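Local coordinates for protein lysin (Enterococcus phage IMEEF1, PDB 6IST) that probably lyses enterococcal cells by cleaving cell-wall peptidoglycan with a calcium-binding, CHAP-type cysteine peptidase domain, at residues M78-G83 against D130-V135; S106-W111 against I125-D130; F169-R174 against F223-M228; R174-S179 against Y218-F223; Q71-D76 against T95-A100. All blocks are in the same frame, centred on the assembly; numbering follows the deposited sequence.

Contact 1. Residues M78-G83 against D130-V135; sequences MIWGLG and DGVWGV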
# COMPACT_ATOMS: atom_id res chain seq x y z
N MET C 78 8.54 7.86 -22.94
CA MET C 78 9.62 8.52 -23.57
C MET C 78 10.10 9.60 -22.69
O MET C 78 9.32 10.31 -22.02
CB MET C 78 9.12 9.18 -24.85
CG MET C 78 8.55 8.23 -25.84
SD MET C 78 9.63 6.97 -26.46
CE MET C 78 11.16 7.93 -26.71
N ILE C 79 11.38 9.74 -22.69
CA ILE C 79 12.08 10.74 -21.94
C ILE C 79 13.00 11.57 -22.82
O ILE C 79 13.94 11.03 -23.44
CB ILE C 79 12.92 10.07 -20.83
CG1 ILE C 79 12.16 8.99 -20.04
CG2 ILE C 79 13.47 11.16 -19.90
CD1 ILE C 79 13.09 8.17 -19.20
N TRP C 80 12.80 12.89 -22.83
CA TRP C 80 13.70 13.83 -23.43
C TRP C 80 14.47 14.45 -22.34
O TRP C 80 13.85 14.98 -21.37
CB TRP C 80 12.96 14.88 -24.13
CG TRP C 80 12.35 14.57 -25.45
CD1 TRP C 80 12.85 14.94 -26.70
CD2 TRP C 80 11.13 13.85 -25.72
NE1 TRP C 80 11.98 14.51 -27.68
CE2 TRP C 80 10.95 13.81 -27.13
CE3 TRP C 80 10.22 13.20 -24.94
CZ2 TRP C 80 9.85 13.16 -27.71
CZ3 TRP C 80 9.07 12.61 -25.50
CH2 TRP C 80 8.94 12.58 -26.89
N GLY C 81 15.79 14.40 -22.47
CA GLY C 81 16.65 14.97 -21.39
C GLY C 81 17.94 15.61 -21.81
O GLY C 81 18.80 15.83 -20.94
N LEU C 82 18.15 15.85 -23.10
CA LEU C 82 19.43 16.32 -23.64
C LEU C 82 19.26 17.63 -24.28
O LEU C 82 18.21 17.94 -24.82
CB LEU C 82 20.01 15.36 -24.66
CG LEU C 82 20.24 13.97 -24.01
CD1 LEU C 82 20.58 12.96 -25.11
CD2 LEU C 82 21.32 14.04 -22.97
N GLY C 83 20.29 18.47 -24.23
CA GLY C 83 20.19 19.75 -24.92
C GLY C 83 19.25 20.70 -24.19
O GLY C 83 19.32 20.84 -22.95
N ASP C 130 15.93 13.98 -31.70
CA ASP C 130 16.61 15.16 -31.12
C ASP C 130 16.18 15.42 -29.67
O ASP C 130 15.00 15.55 -29.37
CB ASP C 130 16.36 16.39 -31.96
CG ASP C 130 17.06 16.35 -33.33
OD1 ASP C 130 17.79 15.36 -33.61
OD2 ASP C 130 16.84 17.29 -34.14
N GLY C 131 17.17 15.42 -28.77
CA GLY C 131 16.94 15.55 -27.31
C GLY C 131 16.52 14.34 -26.51
O GLY C 131 16.30 14.44 -25.28
N VAL C 132 16.22 13.23 -27.19
CA VAL C 132 15.77 12.00 -26.51
C VAL C 132 16.85 11.35 -25.72
O VAL C 132 17.91 11.11 -26.21
CB VAL C 132 15.17 11.00 -27.51
CG1 VAL C 132 14.69 9.72 -26.80
CG2 VAL C 132 13.99 11.65 -28.18
N TRP C 133 16.56 11.09 -24.46
CA TRP C 133 17.49 10.39 -23.57
C TRP C 133 17.25 8.92 -23.63
O TRP C 133 18.16 8.11 -23.76
CB TRP C 133 17.26 10.90 -22.14
CG TRP C 133 18.17 10.27 -21.19
CD1 TRP C 133 19.33 10.72 -20.82
CD2 TRP C 133 17.93 9.06 -20.44
NE1 TRP C 133 19.90 9.88 -19.88
CE2 TRP C 133 19.07 8.81 -19.68
CE3 TRP C 133 16.89 8.14 -20.38
CZ2 TRP C 133 19.17 7.71 -18.80
CZ3 TRP C 133 17.00 7.03 -19.58
CH2 TRP C 133 18.14 6.83 -18.79
N GLY C 134 15.99 8.54 -23.55
CA GLY C 134 15.64 7.09 -23.47
C GLY C 134 14.20 6.80 -23.11
O GLY C 134 13.29 7.64 -23.32
N VAL C 135 13.95 5.62 -22.54
CA VAL C 135 12.66 5.14 -22.27
C VAL C 135 12.56 4.53 -20.90
O VAL C 135 13.60 4.10 -20.37
CB VAL C 135 12.18 4.12 -23.29
CG1 VAL C 135 12.04 4.80 -24.64
CG2 VAL C 135 12.97 2.82 -23.31
O HOH W 1 12.61 14.71 -30.55

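Contact 2. Residues S106-W111 against I125-D130; sequences SVDQNW and IHHNMD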
# COMPACT_ATOMS: atom_id res chain seq x y z
N SER C 106 4.67 9.29 -30.57
CA SER C 106 4.21 9.32 -29.21
C SER C 106 3.01 10.31 -29.04
O SER C 106 2.83 11.24 -29.84
CB SER C 106 5.39 9.56 -28.22
OG SER C 106 5.90 10.88 -28.36
N VAL C 107 2.18 10.11 -28.00
CA VAL C 107 1.13 11.04 -27.63
C VAL C 107 1.66 11.80 -26.45
O VAL C 107 2.17 11.18 -25.49
CB VAL C 107 -0.12 10.30 -27.25
CG1 VAL C 107 -1.09 11.18 -26.53
CG2 VAL C 107 -0.72 9.73 -28.49
N ASP C 108 1.73 13.10 -26.61
CA ASP C 108 2.39 13.98 -25.65
C ASP C 108 1.46 15.15 -25.41
O ASP C 108 0.74 15.60 -26.31
CB ASP C 108 3.67 14.65 -26.16
CG ASP C 108 4.72 13.75 -26.84
OD1 ASP C 108 4.71 12.51 -26.82
OD2 ASP C 108 5.74 14.39 -27.25
N GLN C 109 1.48 15.70 -24.17
CA GLN C 109 0.91 17.02 -23.90
C GLN C 109 1.94 18.05 -23.91
O GLN C 109 3.10 17.78 -23.59
CB GLN C 109 0.20 17.05 -22.54
CG GLN C 109 -1.01 16.18 -22.54
CD GLN C 109 -1.82 16.15 -21.27
OE1 GLN C 109 -2.99 15.78 -21.33
NE2 GLN C 109 -1.22 16.46 -20.12
N ASN C 110 1.52 19.26 -24.29
CA ASN C 110 2.38 20.42 -24.24
C ASN C 110 3.54 20.41 -25.17
O ASN C 110 4.62 21.00 -24.90
CB ASN C 110 2.83 20.73 -22.81
CG ASN C 110 2.99 22.23 -22.57
OD1 ASN C 110 2.33 23.02 -23.20
ND2 ASN C 110 3.88 22.59 -21.71
N TRP C 111 3.33 19.77 -26.32
CA TRP C 111 4.33 19.73 -27.39
C TRP C 111 3.88 20.71 -28.46
O TRP C 111 4.65 21.62 -28.80
CB TRP C 111 4.53 18.32 -27.98
CG TRP C 111 5.50 18.29 -29.14
CD1 TRP C 111 5.19 18.38 -30.48
CD2 TRP C 111 6.90 18.29 -29.05
NE1 TRP C 111 6.32 18.38 -31.21
CE2 TRP C 111 7.40 18.27 -30.37
CE3 TRP C 111 7.81 18.17 -27.99
CZ2 TRP C 111 8.75 18.23 -30.66
CZ3 TRP C 111 9.13 18.14 -28.26
CH2 TRP C 111 9.61 18.15 -29.61
N ILE C 125 2.22 12.83 -32.04
CA ILE C 125 3.35 13.51 -32.64
C ILE C 125 4.33 12.52 -33.32
O ILE C 125 4.80 11.55 -32.69
CB ILE C 125 4.19 14.21 -31.56
CG1 ILE C 125 3.33 15.03 -30.56
CG2 ILE C 125 5.25 15.08 -32.25
CD1 ILE C 125 2.53 16.06 -31.26
N HIS C 126 4.69 12.78 -34.57
CA HIS C 126 5.75 12.06 -35.26
C HIS C 126 7.06 12.75 -34.93
O HIS C 126 7.35 13.80 -35.48
CB HIS C 126 5.48 12.08 -36.77
CG HIS C 126 6.38 11.19 -37.60
ND1 HIS C 126 6.39 11.26 -38.99
CD2 HIS C 126 7.26 10.21 -37.28
CE1 HIS C 126 7.26 10.39 -39.47
NE2 HIS C 126 7.81 9.74 -38.46
N HIS C 127 7.82 12.18 -34.00
CA HIS C 127 9.09 12.78 -33.55
C HIS C 127 10.32 12.23 -34.24
O HIS C 127 10.33 11.10 -34.73
CB HIS C 127 9.28 12.42 -32.08
CG HIS C 127 8.40 13.18 -31.12
ND1 HIS C 127 8.64 14.50 -30.80
CD2 HIS C 127 7.37 12.78 -30.34
CE1 HIS C 127 7.82 14.85 -29.80
NE2 HIS C 127 7.00 13.85 -29.55
N ASN C 128 11.42 12.98 -34.17
CA ASN C 128 12.74 12.43 -34.34
C ASN C 128 13.39 12.30 -32.95
O ASN C 128 12.78 12.59 -31.90
CB ASN C 128 13.57 13.26 -35.33
CG ASN C 128 13.82 14.67 -34.81
OD1 ASN C 128 13.82 14.92 -33.62
ND2 ASN C 128 13.98 15.59 -35.72
N MET C 129 14.64 11.92 -32.98
CA MET C 129 15.38 11.59 -31.78
C MET C 129 16.14 12.77 -31.18
O MET C 129 16.82 12.57 -30.17
CB MET C 129 16.34 10.42 -32.07
CG MET C 129 15.62 9.06 -32.29
SD MET C 129 14.77 8.39 -30.88
CE MET C 129 16.15 7.75 -29.89
N ASP C 130 15.93 13.98 -31.70
CA ASP C 130 16.61 15.16 -31.12
C ASP C 130 16.18 15.42 -29.67
O ASP C 130 15.00 15.55 -29.37
CB ASP C 130 16.36 16.39 -31.96
CG ASP C 130 17.06 16.35 -33.33
OD1 ASP C 130 17.79 15.36 -33.61
OD2 ASP C 130 16.84 17.29 -34.14

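Contact 3. Residues F169-R174 against F223-M228; sequences FIYYKR and FGLKMM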
# COMPACT_ATOMS: atom_id res chain seq x y z
N PHE C 169 3.25 -2.56 1.84
CA PHE C 169 3.51 -1.81 0.61
C PHE C 169 4.85 -1.06 0.75
O PHE C 169 5.42 -1.03 1.82
CB PHE C 169 2.41 -0.85 0.30
CG PHE C 169 2.11 0.13 1.39
CD1 PHE C 169 2.75 1.32 1.41
CD2 PHE C 169 1.13 -0.14 2.36
CE1 PHE C 169 2.45 2.25 2.38
CE2 PHE C 169 0.83 0.78 3.37
CZ PHE C 169 1.50 1.99 3.35
N ILE C 170 5.33 -0.49 -0.36
CA ILE C 170 6.54 0.34 -0.36
C ILE C 170 6.14 1.71 -0.72
O ILE C 170 5.26 1.91 -1.54
CB ILE C 170 7.53 -0.18 -1.44
CG1 ILE C 170 8.21 -1.48 -0.95
CG2 ILE C 170 8.61 0.86 -1.82
CD1 ILE C 170 9.00 -2.24 -1.97
N TYR C 171 6.86 2.69 -0.17
CA TYR C 171 6.70 4.08 -0.52
C TYR C 171 8.07 4.65 -0.60
O TYR C 171 9.04 4.08 -0.04
CB TYR C 171 5.77 4.88 0.40
CG TYR C 171 6.28 5.09 1.79
CD1 TYR C 171 7.16 6.14 2.08
CD2 TYR C 171 5.93 4.21 2.80
CE1 TYR C 171 7.67 6.29 3.34
CE2 TYR C 171 6.41 4.39 4.09
CZ TYR C 171 7.27 5.42 4.36
OH TYR C 171 7.78 5.53 5.67
N TYR C 172 8.18 5.76 -1.33
CA TYR C 172 9.46 6.42 -1.44
C TYR C 172 9.37 7.70 -0.74
O TYR C 172 8.35 8.35 -0.72
CB TYR C 172 9.93 6.71 -2.84
CG TYR C 172 9.97 5.57 -3.79
CD1 TYR C 172 10.12 4.26 -3.39
CD2 TYR C 172 9.94 5.82 -5.14
CE1 TYR C 172 10.18 3.21 -4.33
CE2 TYR C 172 10.02 4.78 -6.07
CZ TYR C 172 10.16 3.49 -5.67
OH TYR C 172 10.21 2.48 -6.64
N LYS C 173 10.51 8.13 -0.21
CA LYS C 173 10.55 9.43 0.51
C LYS C 173 11.71 10.28 -0.06
O LYS C 173 12.81 9.80 -0.27
CB LYS C 173 10.75 9.20 2.02
CG LYS C 173 11.03 10.44 2.88
CD LYS C 173 11.43 10.03 4.30
CE LYS C 173 11.52 11.29 5.19
NZ LYS C 173 11.66 10.99 6.64
N ARG C 174 11.39 11.50 -0.42
CA ARG C 174 12.36 12.46 -0.92
C ARG C 174 12.81 13.24 0.30
O ARG C 174 12.02 13.91 0.93
CB ARG C 174 11.67 13.40 -1.93
CG ARG C 174 12.61 14.34 -2.64
CD ARG C 174 13.50 13.61 -3.58
NE ARG C 174 14.34 14.52 -4.33
CZ ARG C 174 15.37 14.13 -5.09
NH1 ARG C 174 15.73 12.84 -5.17
NH2 ARG C 174 16.07 15.06 -5.76
N PHE C 223 2.08 15.91 4.68
CA PHE C 223 1.27 15.48 5.79
C PHE C 223 0.83 14.02 5.71
O PHE C 223 0.62 13.41 6.73
CB PHE C 223 0.03 16.39 5.94
CG PHE C 223 0.34 17.77 6.50
CD1 PHE C 223 -0.68 18.55 6.99
CD2 PHE C 223 1.63 18.28 6.54
CE1 PHE C 223 -0.43 19.82 7.50
CE2 PHE C 223 1.89 19.55 7.06
CZ PHE C 223 0.86 20.31 7.55
N GLY C 224 0.66 13.49 4.52
CA GLY C 224 0.40 12.06 4.36
C GLY C 224 1.53 11.24 4.98
O GLY C 224 1.30 10.30 5.76
N LEU C 225 2.75 11.59 4.57
CA LEU C 225 3.94 10.97 5.11
C LEU C 225 4.00 11.20 6.61
O LEU C 225 4.34 10.28 7.36
CB LEU C 225 5.20 11.51 4.47
CG LEU C 225 6.51 10.92 4.96
CD1 LEU C 225 6.51 9.42 4.65
CD2 LEU C 225 7.74 11.60 4.40
N LYS C 226 3.77 12.42 7.06
CA LYS C 226 3.81 12.63 8.55
C LYS C 226 2.85 11.76 9.33
O LYS C 226 3.21 11.26 10.43
CB LYS C 226 3.68 14.11 8.92
CG LYS C 226 4.81 14.92 8.32
CD LYS C 226 5.28 16.08 9.16
CE LYS C 226 6.50 16.73 8.52
NZ LYS C 226 7.70 15.82 8.53
N MET C 227 1.67 11.51 8.76
CA MET C 227 0.71 10.65 9.44
C MET C 227 1.23 9.22 9.42
O MET C 227 1.17 8.47 10.43
CB MET C 227 -0.69 10.72 8.75
CG MET C 227 -1.43 12.05 9.06
SD MET C 227 -3.16 12.17 8.46
CE MET C 227 -2.87 12.20 6.75
N MET C 228 1.71 8.78 8.26
CA MET C 228 2.26 7.43 8.19
C MET C 228 3.41 7.29 9.18
O MET C 228 3.47 6.30 9.92
CB MET C 228 2.74 7.05 6.74
CG MET C 228 1.61 6.50 5.86
SD MET C 228 2.16 5.75 4.26
CE MET C 228 2.92 7.19 3.52
O HOH W 2 9.25 13.19 7.32

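Contact 4. Residues R174-S179 against Y218-F223; sequences RTKQGS and YNHDNF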
# COMPACT_ATOMS: atom_id res chain seq x y z
N ARG C 174 11.39 11.50 -0.42
CA ARG C 174 12.36 12.46 -0.92
C ARG C 174 12.81 13.24 0.30
O ARG C 174 12.02 13.91 0.93
CB ARG C 174 11.67 13.40 -1.93
CG ARG C 174 12.61 14.34 -2.64
CD ARG C 174 13.50 13.61 -3.58
NE ARG C 174 14.34 14.52 -4.33
CZ ARG C 174 15.37 14.13 -5.09
NH1 ARG C 174 15.73 12.84 -5.17
NH2 ARG C 174 16.07 15.06 -5.76
N THR C 175 14.07 13.10 0.64
CA THR C 175 14.57 13.64 1.90
C THR C 175 14.93 15.12 1.72
O THR C 175 15.15 15.54 0.61
CB THR C 175 15.81 12.88 2.37
OG1 THR C 175 16.82 12.96 1.36
CG2 THR C 175 15.47 11.41 2.62
N LYS C 176 15.00 15.85 2.82
CA LYS C 176 15.47 17.27 2.85
C LYS C 176 16.75 17.45 2.07
O LYS C 176 16.90 18.40 1.35
CB LYS C 176 15.81 17.71 4.29
CG LYS C 176 14.80 18.58 5.01
CD LYS C 176 15.44 19.60 5.97
CE LYS C 176 16.69 19.14 6.75
NZ LYS C 176 16.56 17.88 7.55
N GLN C 177 17.69 16.53 2.25
CA GLN C 177 18.97 16.62 1.57
C GLN C 177 18.94 16.24 0.09
O GLN C 177 19.98 16.26 -0.56
CB GLN C 177 20.02 15.79 2.32
CG GLN C 177 19.74 14.30 2.38
CD GLN C 177 18.97 13.85 3.64
OE1 GLN C 177 18.27 14.63 4.33
NE2 GLN C 177 19.10 12.55 3.95
N GLY C 178 17.79 15.87 -0.46
CA GLY C 178 17.68 15.59 -1.89
C GLY C 178 18.06 14.18 -2.32
O GLY C 178 18.62 13.97 -3.40
N SER C 179 17.74 13.20 -1.48
CA SER C 179 17.90 11.79 -1.87
C SER C 179 16.49 11.17 -1.90
O SER C 179 15.55 11.69 -1.30
CB SER C 179 18.78 11.04 -0.87
OG SER C 179 18.20 11.03 0.43
N TYR C 218 6.80 10.63 -1.45
CA TYR C 218 6.35 11.73 -0.59
C TYR C 218 7.51 12.64 -0.27
O TYR C 218 8.61 12.15 0.04
CB TYR C 218 5.83 11.14 0.74
CG TYR C 218 4.65 10.24 0.56
CD1 TYR C 218 4.85 8.94 0.12
CD2 TYR C 218 3.37 10.71 0.72
CE1 TYR C 218 3.75 8.08 -0.06
CE2 TYR C 218 2.27 9.88 0.56
CZ TYR C 218 2.45 8.58 0.14
OH TYR C 218 1.32 7.77 -0.04
N ASN C 219 7.31 13.95 -0.35
CA ASN C 219 8.35 14.87 0.15
C ASN C 219 8.37 14.78 1.66
O ASN C 219 7.39 14.48 2.27
CB ASN C 219 8.08 16.34 -0.25
CG ASN C 219 8.17 16.54 -1.73
OD1 ASN C 219 9.18 16.17 -2.37
ND2 ASN C 219 7.11 17.08 -2.32
N HIS C 220 9.52 14.97 2.24
CA HIS C 220 9.64 14.81 3.66
C HIS C 220 8.65 15.62 4.54
O HIS C 220 8.34 15.19 5.66
CB HIS C 220 11.09 15.16 4.07
CG HIS C 220 11.45 16.58 3.76
ND1 HIS C 220 11.13 17.62 4.61
CD2 HIS C 220 11.98 17.14 2.66
CE1 HIS C 220 11.48 18.76 4.06
NE2 HIS C 220 12.02 18.49 2.88
N ASP C 221 8.16 16.75 4.05
CA ASP C 221 7.20 17.60 4.75
C ASP C 221 5.72 17.33 4.40
O ASP C 221 4.82 17.98 4.91
CB ASP C 221 7.53 19.06 4.43
CG ASP C 221 7.43 19.36 2.93
OD1 ASP C 221 8.03 18.64 2.07
OD2 ASP C 221 6.71 20.32 2.60
N ASN C 222 5.45 16.36 3.55
CA ASN C 222 4.06 15.99 3.25
C ASN C 222 3.31 15.45 4.49
O ASN C 222 3.79 14.58 5.18
CB ASN C 222 4.07 14.90 2.21
CG ASN C 222 2.71 14.54 1.78
OD1 ASN C 222 2.14 13.53 2.23
ND2 ASN C 222 2.13 15.36 0.91
N PHE C 223 2.08 15.91 4.68
CA PHE C 223 1.27 15.48 5.79
C PHE C 223 0.83 14.02 5.71
O PHE C 223 0.62 13.41 6.73
CB PHE C 223 0.03 16.39 5.94
CG PHE C 223 0.34 17.77 6.50
CD1 PHE C 223 -0.68 18.55 6.99
CD2 PHE C 223 1.63 18.28 6.54
CE1 PHE C 223 -0.43 19.82 7.50
CE2 PHE C 223 1.89 19.55 7.06
CZ PHE C 223 0.86 20.31 7.55

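Contact 5. Residues Q71-D76 against T95-A100; sequences QIKAGD and TEDGRA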
# COMPACT_ATOMS: atom_id res chain seq x y z
N GLN C 71 15.03 1.12 -30.86
CA GLN C 71 14.91 0.55 -29.56
C GLN C 71 13.53 0.85 -28.86
O GLN C 71 13.31 0.33 -27.80
CB GLN C 71 16.04 1.09 -28.64
CG GLN C 71 17.46 0.80 -29.12
CD GLN C 71 18.50 1.49 -28.24
OE1 GLN C 71 18.90 2.59 -28.52
NE2 GLN C 71 18.84 0.87 -27.11
N ILE C 72 12.71 1.74 -29.42
CA ILE C 72 11.48 2.23 -28.80
C ILE C 72 10.43 1.19 -29.13
O ILE C 72 10.36 0.74 -30.30
CB ILE C 72 11.03 3.60 -29.32
CG1 ILE C 72 12.06 4.65 -28.84
CG2 ILE C 72 9.66 4.00 -28.78
CD1 ILE C 72 12.01 5.95 -29.62
N LYS C 73 9.71 0.79 -28.11
CA LYS C 73 8.57 -0.12 -28.24
C LYS C 73 7.30 0.58 -27.87
O LYS C 73 7.26 1.48 -27.00
CB LYS C 73 8.76 -1.33 -27.32
CG LYS C 73 9.97 -2.17 -27.60
CD LYS C 73 9.83 -3.05 -28.80
CE LYS C 73 11.15 -3.80 -29.07
NZ LYS C 73 11.05 -4.79 -30.19
N ALA C 74 6.18 0.15 -28.46
CA ALA C 74 4.92 0.71 -28.12
C ALA C 74 4.63 0.51 -26.62
O ALA C 74 5.00 -0.52 -26.04
CB ALA C 74 3.82 0.07 -28.96
N GLY C 75 4.22 1.59 -25.99
CA GLY C 75 3.81 1.62 -24.58
C GLY C 75 4.97 2.06 -23.66
O GLY C 75 4.77 2.17 -22.44
N ASP C 76 6.08 2.39 -24.27
CA ASP C 76 7.25 2.95 -23.56
C ASP C 76 6.91 4.37 -23.15
O ASP C 76 6.15 5.06 -23.85
CB ASP C 76 8.45 3.03 -24.46
CG ASP C 76 9.23 1.70 -24.56
OD1 ASP C 76 8.94 0.76 -23.77
OD2 ASP C 76 10.19 1.67 -25.37
N THR C 95 3.31 5.15 -28.97
CA THR C 95 2.06 4.43 -29.33
C THR C 95 2.32 3.37 -30.37
O THR C 95 1.39 2.54 -30.69
CB THR C 95 1.00 5.38 -29.85
OG1 THR C 95 1.55 6.32 -30.79
CG2 THR C 95 0.46 6.15 -28.65
N GLU C 96 3.56 3.36 -30.85
CA GLU C 96 4.03 2.44 -31.87
C GLU C 96 5.47 2.10 -31.62
O GLU C 96 6.17 2.85 -30.96
CB GLU C 96 3.92 3.10 -33.25
CG GLU C 96 2.48 3.36 -33.68
CD GLU C 96 2.37 4.23 -34.93
OE1 GLU C 96 1.28 4.80 -35.11
OE2 GLU C 96 3.36 4.37 -35.70
N ASP C 97 5.98 0.99 -32.16
CA ASP C 97 7.42 0.76 -32.13
C ASP C 97 8.16 1.85 -32.92
O ASP C 97 7.64 2.38 -33.90
CB ASP C 97 7.78 -0.61 -32.68
CG ASP C 97 7.25 -1.79 -31.82
OD1 ASP C 97 6.76 -1.61 -30.65
OD2 ASP C 97 7.30 -2.95 -32.32
N GLY C 98 9.39 2.16 -32.56
CA GLY C 98 10.12 3.14 -33.28
C GLY C 98 10.45 2.67 -34.67
O GLY C 98 10.47 1.49 -34.92
N ARG C 99 10.60 3.60 -35.57
CA ARG C 99 10.83 3.25 -36.98
C ARG C 99 12.31 3.25 -37.41
O ARG C 99 13.18 3.82 -36.78
CB ARG C 99 10.01 4.19 -37.85
CG ARG C 99 8.51 4.07 -37.65
CD ARG C 99 7.84 5.32 -38.21
NE ARG C 99 6.41 5.37 -37.93
CZ ARG C 99 5.55 6.16 -38.56
NH1 ARG C 99 5.94 6.98 -39.55
NH2 ARG C 99 4.28 6.12 -38.21
N ALA C 100 12.59 2.55 -38.50
CA ALA C 100 13.93 2.38 -39.01
C ALA C 100 14.58 3.69 -39.50
O ALA C 100 15.79 3.81 -39.48
CB ALA C 100 13.91 1.34 -40.14

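Contact 1. Residues M78-G83 against D130-V135
Ile79 O takes two backbone bonds, from Trp133 N at 2.8 Å and from Gly134 N at 3.2 Å. Ile79 N returns one to Gly134 O. A second carbonyl is shared further on: Gly131 O accepts from Gly81 N at 2.9 Å and from Leu82 N at 3.2 Å. Water 1 joins Trp80 NE1 to Asp130 O, lying in the plane of the indole at its edge. Two residues, Trp133 and Gly134, stand opposite the single Ile79, a classic beta bulge in the antiparallel pair 77-80 and 132-137, neighbours in the six-stranded antiparallel sheet of the peptidase domain. Just before the bulge, Val132 CG2 lies over one face of Trp80, 3.8 Å from the centroid of its five-membered ring, in a CH-pi contact. The Val132 CG1 branch, anti to the backbone N (chi1 -180°), turns to Met78 CE instead. Met78 runs beside Val135, with SD 3.7 Å from Val135 CG1. On the face of Ile79, the Trp133 side chain lies alongside, its CE3 4.0 Å from Ile79 CD1. Arg65 makes a cation-pi contact with Trp133. The Trp80 ring also meets His90 and Tyr85.

Contact 2. Residues S106-W111 against I125-D130
Ser106 and Ile125 form a buried antiparallel pair where strand 103-108 meets strand 123-128, an outermost strand of the six-stranded sheet. Their backbones exchange two bonds: Ile125 N to Ser106 O at 2.8 Å and Ser106 N to Ile125 O at 3.1 Å. This is the one bridge between these segments; pairing continues through Asp108 with Ala123 and His127 with Phe104. The rest of this contact is made by side chains. His127 and Asp108 reach toward each other tip to tip. His127 NE2 gives its N-H to Asp108 OD2 at 2.7 Å, with an N-H...O angle of 143°. The carboxylate oxygen lies near the imidazole plane, but the donor stands above the carboxylate plane. The other oxygen, Asp108 OD1, accepts from Ser106 OG at 2.5 Å, so both carboxylate oxygens are held. Ser106 OG, set between backbone N and carbonyl carbon (chi1 69°), also lies 3.1 Å from His127 CD2. Trp111 covers the far end of the imidazole in an edge-to-face stack, the planes 75° apart. His127 CE1 points onto the indole 3.5 Å from Trp111 CE2. Ile125 packs CD1 at 3.6 Å from Trp111 CD1, and its CG2 lies over the centre of one His127 face. Asp108 OD2 has a second partner, His90 NE2. Cys29, His90 and Asp108 fit the Cys-His-Asp geometry of CHAP-type cysteine peptidases, so His127 and Ser106 probably help position the acidic member of such a triad.

Contact 3. Residues F169-R174 against F223-M228
Met228 SD touches two aromatic side chains of strand 169-174. It meets the edge of Phe169 in the ring plane, 3.9 Å from Phe169 CZ. The same sulfur stands obliquely to Tyr171, 4.8 Å from that ring's centroid. Both are Met-aromatic contacts. The chain bends at its last torsion (chi3 -61°), and CE comes over one face of Tyr171, offset toward the rim, 4.3 Å from Tyr171 CD2. One helical turn earlier, Leu225 sends its two methyls to different residues. CD1 touches Tyr171 CE1 at 3.6 Å, crossing that side chain at about a right angle. CD2 rests on the aliphatic part of Lys173, 3.8 Å from Lys173 CG. Lys173 stays extended beyond CG, and its carbons at CG, CD and CE all lie within 4.0 Å of this methyl. Its ammonium goes on to a salt bridge with Glu229. Water 2 links Lys173 NZ weakly to Lys226 NZ, and it may ease the approach of two like charges. The contact is otherwise apolar. Aromatic side chains of another protein chain stack on Phe169 and Phe223, so the helix and strand also meet a subunit interface. Helix 223-231 packs across one face of the mixed sheet; the axis of segment 223-228 runs at 117° to that of strand 169-174. The Tyr171 ring also meets that of Trp183 of strand 180-186, the planes nearly parallel, and Met228 touches Tyr218 of strand 215-219.

Contact 4. Residues R174-S179 against Y218-F223
His220 CG stands between the backbone N and the carbonyl carbon (chi1 62°), which starts the imidazole toward Lys176. Lys176 CG then lies over one face of the ring, offset toward the rim, in a CH-pi contact 3.6 Å from the ring centroid. Asp221 OD1 lies over the opposite face. Lys176 N comes within 3.3 Å of His220 CD2. Arg174 N gives a nearly straight bond to Tyr218 O at 2.9 Å. The return bond, His220 N to Arg174 O, is weak. Arg174 and Asn219 form a parallel bridge at the ends of strands 169-174 and 215-219, and each segment then leaves through a type I turn, Thr175-Gly178 and Asn219-Asn222. The second turn leads into helix 223-231, where Asn222 is the N-cap and its OD1 accepts from Leu225 N. Asn219 OD1 rests 3.8 Å from Arg174 CB and is bonded to Tyr46 OH. Arg174 sends its guanidinium away to Thr180, one face lying beneath Gly178 O. Just past the first turn, Ser179 OG is hydrogen-bonded to Thr175 OG1 at 2.5 Å.

Contact 5. Residues Q71-D76 against T95-A100
Ile72 and Gly98 make the close side of this contact between two loops. Gly98 N bonds to Ile72 O at 2.8 Å. The bond is straight at hydrogen, 172°, but the donor sits well above the carbonyl plane. Gly98 brings no side chain here, and its N lies 3.9 Å from Ile72 CB. Next along, Asp97 OD1 accepts from Ala74 N at 2.9 Å through its anti lone pair. Asp97 CG, anti to the carbonyl carbon (chi1 -65°), carries OD1 back to the other loop. Ala74 CB packs on the Glu96 backbone, 3.7 Å from Glu96 C. The exposed side is looser. Lys73 CB and CD each lie 3.9 Å from Asp97 OD1, yet Lys73 NZ remains 4.7 Å from Asp97 OD2, so the opposite charges do not pair directly. Glu96 turns away from the other loop and holds Arg99 by a salt bridge, with Arg99 NH2 on the syn lone pair of Glu96 OE2. A type II turn, Lys73-Asp76, shapes the first loop. Asp76 OD2 accepts from Lys73 N and also pairs with Arg137. The loops precede strands 77-80 and 103-108. Two backbone donors, one met by a carbonyl and one by a carboxylate, fix how the loops face each other, while nearby Lys73 could still stabilise the Asp97 charge.

From the N terminus, contact 5 opens first at 71-76, and contact 1 follows at 78-83. Contact 5 closes at 95-100 before contact 1 closes at 130-135, so the two cross. Contact 2 opens and closes within the span of contact 1, joining strands 103-108 and 123-128, and Asp130 belongs to both. Trp80 of contact 1 packs on His127 of contact 2. These three tie together the antiparallel sheet and its loops. Contacts 3 and 4 come later, their centres about 30 and 26 Å from that of contact 1. Contact 4 falls within the span of contact 3. Contact 3 packs helix 223-231 on the mixed sheet, and contact 4 pairs the ends of two of its strands.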